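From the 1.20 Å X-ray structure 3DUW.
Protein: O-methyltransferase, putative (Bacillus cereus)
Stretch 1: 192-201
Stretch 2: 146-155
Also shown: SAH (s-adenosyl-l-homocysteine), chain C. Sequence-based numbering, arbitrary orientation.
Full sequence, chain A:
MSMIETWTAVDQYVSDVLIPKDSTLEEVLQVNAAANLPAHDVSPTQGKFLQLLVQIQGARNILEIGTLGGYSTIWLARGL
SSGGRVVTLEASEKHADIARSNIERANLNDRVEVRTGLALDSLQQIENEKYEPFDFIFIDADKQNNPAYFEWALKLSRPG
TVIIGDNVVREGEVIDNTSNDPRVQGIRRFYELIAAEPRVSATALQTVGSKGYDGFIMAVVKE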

# COMPACT_ATOMS: atom_id res chain seq x y z
N GLU A 192 -17.87 3.31 7.75
CA GLU A 192 -18.62 3.08 8.98
C GLU A 192 -18.79 1.61 9.32
O GLU A 192 -18.65 1.21 10.47
CB GLU A 192 -19.99 3.75 8.87
CG GLU A 192 -19.93 5.28 8.87
CD GLU A 192 -21.19 5.91 8.30
OE1 GLU A 192 -22.21 5.21 8.15
OE2 GLU A 192 -21.16 7.13 8.00
N LEU A 193 -19.09 0.79 8.32
CA LEU A 193 -19.27 -0.64 8.56
C LEU A 193 -17.97 -1.30 8.99
O LEU A 193 -17.97 -2.19 9.84
CB LEU A 193 -19.83 -1.32 7.32
CG LEU A 193 -21.34 -1.17 7.20
CD1 LEU A 193 -21.80 -1.64 5.84
CD2 LEU A 193 -22.01 -1.98 8.31
N ILE A 194 -16.87 -0.88 8.38
CA ILE A 194 -15.57 -1.43 8.74
C ILE A 194 -15.31 -1.13 10.21
O ILE A 194 -14.86 -2.00 10.96
CB ILE A 194 -14.45 -0.79 7.88
CG1 ILE A 194 -14.59 -1.25 6.43
CG2 ILE A 194 -13.08 -1.16 8.45
CD1 ILE A 194 -13.67 -0.51 5.46
N ALA A 195 -15.63 0.09 10.63
CA ALA A 195 -15.45 0.50 12.02
C ALA A 195 -16.34 -0.32 12.95
O ALA A 195 -15.97 -0.57 14.10
CB ALA A 195 -15.76 1.98 12.17
N ALA A 196 -17.50 -0.73 12.46
CA ALA A 196 -18.44 -1.51 13.26
C ALA A 196 -18.14 -3.01 13.30
O ALA A 196 -18.72 -3.74 14.10
CB ALA A 196 -19.86 -1.28 12.75
N GLU A 197 -17.23 -3.47 12.44
CA GLU A 197 -16.86 -4.88 12.40
C GLU A 197 -15.55 -5.12 13.14
O GLU A 197 -14.47 -4.80 12.64
CB GLU A 197 -16.74 -5.35 10.94
CG GLU A 197 -18.06 -5.41 10.18
CD GLU A 197 -18.85 -6.70 10.42
OE1 GLU A 197 -18.58 -7.39 11.43
OE2 GLU A 197 -19.75 -7.00 9.61
N PRO A 198 -15.62 -5.69 14.35
CA PRO A 198 -14.42 -5.95 15.15
C PRO A 198 -13.41 -6.89 14.48
O PRO A 198 -12.23 -6.88 14.81
CB PRO A 198 -14.99 -6.55 16.44
CG PRO A 198 -16.34 -5.93 16.54
CD PRO A 198 -16.83 -6.02 15.12
N ARG A 199 -13.89 -7.70 13.55
CA ARG A 199 -13.02 -8.65 12.87
C ARG A 199 -12.19 -8.04 11.74
O ARG A 199 -11.42 -8.74 11.09
CB ARG A 199 -13.85 -9.82 12.33
CG ARG A 199 -15.02 -9.38 11.49
CD ARG A 199 -16.03 -10.50 11.30
NE ARG A 199 -15.44 -11.70 10.71
CZ ARG A 199 -16.14 -12.68 10.16
NH1 ARG A 199 -17.46 -12.62 10.12
NH2 ARG A 199 -15.51 -13.73 9.64
N VAL A 200 -12.34 -6.73 11.52
CA VAL A 200 -11.60 -6.07 10.45
C VAL A 200 -10.89 -4.80 10.90
O VAL A 200 -11.50 -3.93 11.53
CB VAL A 200 -12.55 -5.70 9.27
CG1 VAL A 200 -11.76 -5.03 8.15
CG2 VAL A 200 -13.23 -6.95 8.75
N SER A 201 -9.60 -4.70 10.59
CA SER A 201 -8.80 -3.54 10.94
C SER A 201 -8.35 -2.93 9.61
O SER A 201 -7.88 -3.65 8.72
CB SER A 201 -7.58 -3.95 11.77
OG SER A 201 -6.76 -4.86 11.06
N SAH C . -11.18 -2.78 -11.48
CA SAH C . -11.24 -2.67 -12.99
CB SAH C . -12.25 -1.65 -13.40
CG SAH C . -13.69 -1.88 -13.00
SD SAH C . -14.65 -0.34 -13.35
C SAH C . -9.83 -2.19 -13.48
O SAH C . -8.97 -1.92 -12.64
OXT SAH C . -9.67 -2.12 -14.75
C5' SAH C . -16.13 -0.73 -12.50
C4' SAH C . -16.88 -1.99 -13.17
O4' SAH C . -18.01 -2.12 -12.31
C3' SAH C . -17.49 -1.77 -14.54
O3' SAH C . -16.98 -2.69 -15.51
C2' SAH C . -19.04 -1.91 -14.26
O2' SAH C . -19.76 -2.40 -15.37
C1' SAH C . -19.05 -2.82 -13.05
N9 SAH C . -20.17 -2.85 -12.31
C8 SAH C . -21.08 -1.88 -11.94
N7 SAH C . -22.06 -2.29 -11.20
C5 SAH C . -21.82 -3.68 -11.05
C6 SAH C . -22.56 -4.69 -10.33
N6 SAH C . -23.68 -4.46 -9.65
N1 SAH C . -22.02 -5.95 -10.40
C2 SAH C . -20.87 -6.24 -11.08
N3 SAH C . -20.14 -5.30 -11.78
C4 SAH C . -20.67 -4.04 -11.71
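Stretch 2 146-155: NPAYFEWALK

Two segments far apart in sequence can pack closely without a hydrogen bond between them, here largely through apolar side chains at helical spacing on one of them; residues 146-155 of this putative O-methyltransferase illustrate the point. The stretch is helical throughout, held by i+4 to i bonds such as Leu 154 N to Phe 150 O (2.9 Å). It runs in broadly the same direction as the helix at 192-196, with 32° between their N-to-C directions and a closest axial approach of 10.4 Å. Pro 147, Phe 150 and Leu 154, spaced three and four residues apart, supply much of its contact surface.

Along the first stretch, Leu 193 is the first residue to make contact. Its CB points toward the second helix, and its CD1 lies 3.5 Å from CB of Pro 147, while its own CB is 3.9 Å from CD2 of Phe 150. Ile 194 then covers one face of the Phe 150 ring, its CG1 4.0 Å from the ring centroid in a CH-pi contact. Ala 195 turns away.

Beyond this helix, a type I turn from Glu 197 to Val 200 leads into a strand, and this part of the chain lies beside Phe 150, Glu 151 and Leu 154. Glu 197 CG packs 3.6 Å from CE2 of Phe 150, and its CD lies 3.4 Å from CD1 of Leu 154. Its OE2 comes within 2.9 Å of OE2 of Glu 151, a close approach of like charges rather than a hydrogen bond. Arg 199 lays one guanidinium face over Leu 154, with NE 3.0 Å from CD2. Val 200 closes the contact: its CG2 meets the edge of the Phe 150 ring at CZ (3.8 Å) and also reaches CG of Leu 154 (4.0 Å), bridging two successive turns of the helix.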

# COMPACT_ATOMS: atom_id res chain seq x y z
N ASN A 146 -20.80 -0.76 -1.91
CA ASN A 146 -19.68 -1.19 -1.08
C ASN A 146 -20.09 -1.78 0.26
O ASN A 146 -19.46 -2.72 0.74
CB ASN A 146 -18.69 -0.04 -0.88
CG ASN A 146 -17.60 -0.04 -1.93
OD1 ASN A 146 -17.83 -0.37 -3.09
ND2 ASN A 146 -16.39 0.33 -1.52
N PRO A 147 -21.15 -1.25 0.90
CA PRO A 147 -21.55 -1.83 2.19
C PRO A 147 -21.87 -3.32 2.04
O PRO A 147 -21.39 -4.15 2.81
CB PRO A 147 -22.78 -1.01 2.57
CG PRO A 147 -22.48 0.32 1.98
CD PRO A 147 -21.93 -0.02 0.62
N ALA A 148 -22.68 -3.65 1.04
CA ALA A 148 -23.06 -5.03 0.79
C ALA A 148 -21.87 -5.87 0.35
O ALA A 148 -21.73 -7.02 0.77
CB ALA A 148 -24.18 -5.08 -0.26
N TYR A 149 -21.01 -5.31 -0.50
CA TYR A 149 -19.85 -6.06 -0.96
C TYR A 149 -18.89 -6.34 0.20
O TYR A 149 -18.26 -7.39 0.24
CB TYR A 149 -19.12 -5.31 -2.08
CG TYR A 149 -19.96 -5.11 -3.33
CD1 TYR A 149 -20.92 -6.05 -3.71
CD2 TYR A 149 -19.80 -3.97 -4.12
CE1 TYR A 149 -21.69 -5.87 -4.85
CE2 TYR A 149 -20.57 -3.78 -5.26
CZ TYR A 149 -21.52 -4.73 -5.62
OH TYR A 149 -22.30 -4.54 -6.73
N PHE A 150 -18.79 -5.40 1.13
CA PHE A 150 -17.92 -5.58 2.29
C PHE A 150 -18.45 -6.74 3.14
O PHE A 150 -17.68 -7.59 3.59
CB PHE A 150 -17.86 -4.30 3.14
CG PHE A 150 -17.13 -4.48 4.44
CD1 PHE A 150 -15.81 -4.95 4.46
CD2 PHE A 150 -17.76 -4.19 5.64
CE1 PHE A 150 -15.14 -5.13 5.68
CE2 PHE A 150 -17.10 -4.38 6.86
CZ PHE A 150 -15.79 -4.85 6.88
N GLU A 151 -19.76 -6.78 3.35
CA GLU A 151 -20.35 -7.85 4.14
C GLU A 151 -20.12 -9.20 3.46
O GLU A 151 -19.82 -10.19 4.13
CB GLU A 151 -21.84 -7.60 4.35
CG GLU A 151 -22.13 -6.44 5.30
CD GLU A 151 -21.56 -6.66 6.69
OE1 GLU A 151 -21.81 -7.74 7.26
OE2 GLU A 151 -20.86 -5.77 7.21
N TRP A 152 -20.24 -9.23 2.14
CA TRP A 152 -20.00 -10.47 1.40
C TRP A 152 -18.53 -10.85 1.47
O TRP A 152 -18.18 -12.02 1.59
CB TRP A 152 -20.42 -10.33 -0.06
CG TRP A 152 -21.84 -10.73 -0.31
CD1 TRP A 152 -22.87 -9.92 -0.68
CD2 TRP A 152 -22.38 -12.05 -0.18
NE1 TRP A 152 -24.03 -10.66 -0.80
CE2 TRP A 152 -23.76 -11.96 -0.50
CE3 TRP A 152 -21.84 -13.29 0.17
CZ2 TRP A 152 -24.60 -13.08 -0.48
CZ3 TRP A 152 -22.69 -14.40 0.19
CH2 TRP A 152 -24.05 -14.29 -0.13
N ALA A 153 -17.65 -9.85 1.40
CA ALA A 153 -16.22 -10.09 1.47
C ALA A 153 -15.88 -10.77 2.79
O ALA A 153 -15.14 -11.76 2.83
CB ALA A 153 -15.45 -8.78 1.34
N LEU A 154 -16.43 -10.24 3.88
CA LEU A 154 -16.19 -10.80 5.20
C LEU A 154 -16.71 -12.23 5.27
O LEU A 154 -16.05 -13.12 5.80
CB LEU A 154 -16.92 -9.96 6.26
CG LEU A 154 -16.12 -9.44 7.45
CD1 LEU A 154 -17.09 -8.98 8.53
CD2 LEU A 154 -15.20 -10.52 7.99
N LYS A 155 -17.90 -12.43 4.71
CA LYS A 155 -18.55 -13.73 4.69
C LYS A 155 -17.74 -14.78 3.92
O LYS A 155 -17.69 -15.95 4.32
CB LYS A 155 -19.94 -13.59 4.07
CG LYS A 155 -20.86 -14.78 4.25
CD LYS A 155 -22.26 -14.45 3.73
CE LYS A 155 -23.26 -15.54 4.08
NZ LYS A 155 -24.64 -15.19 3.63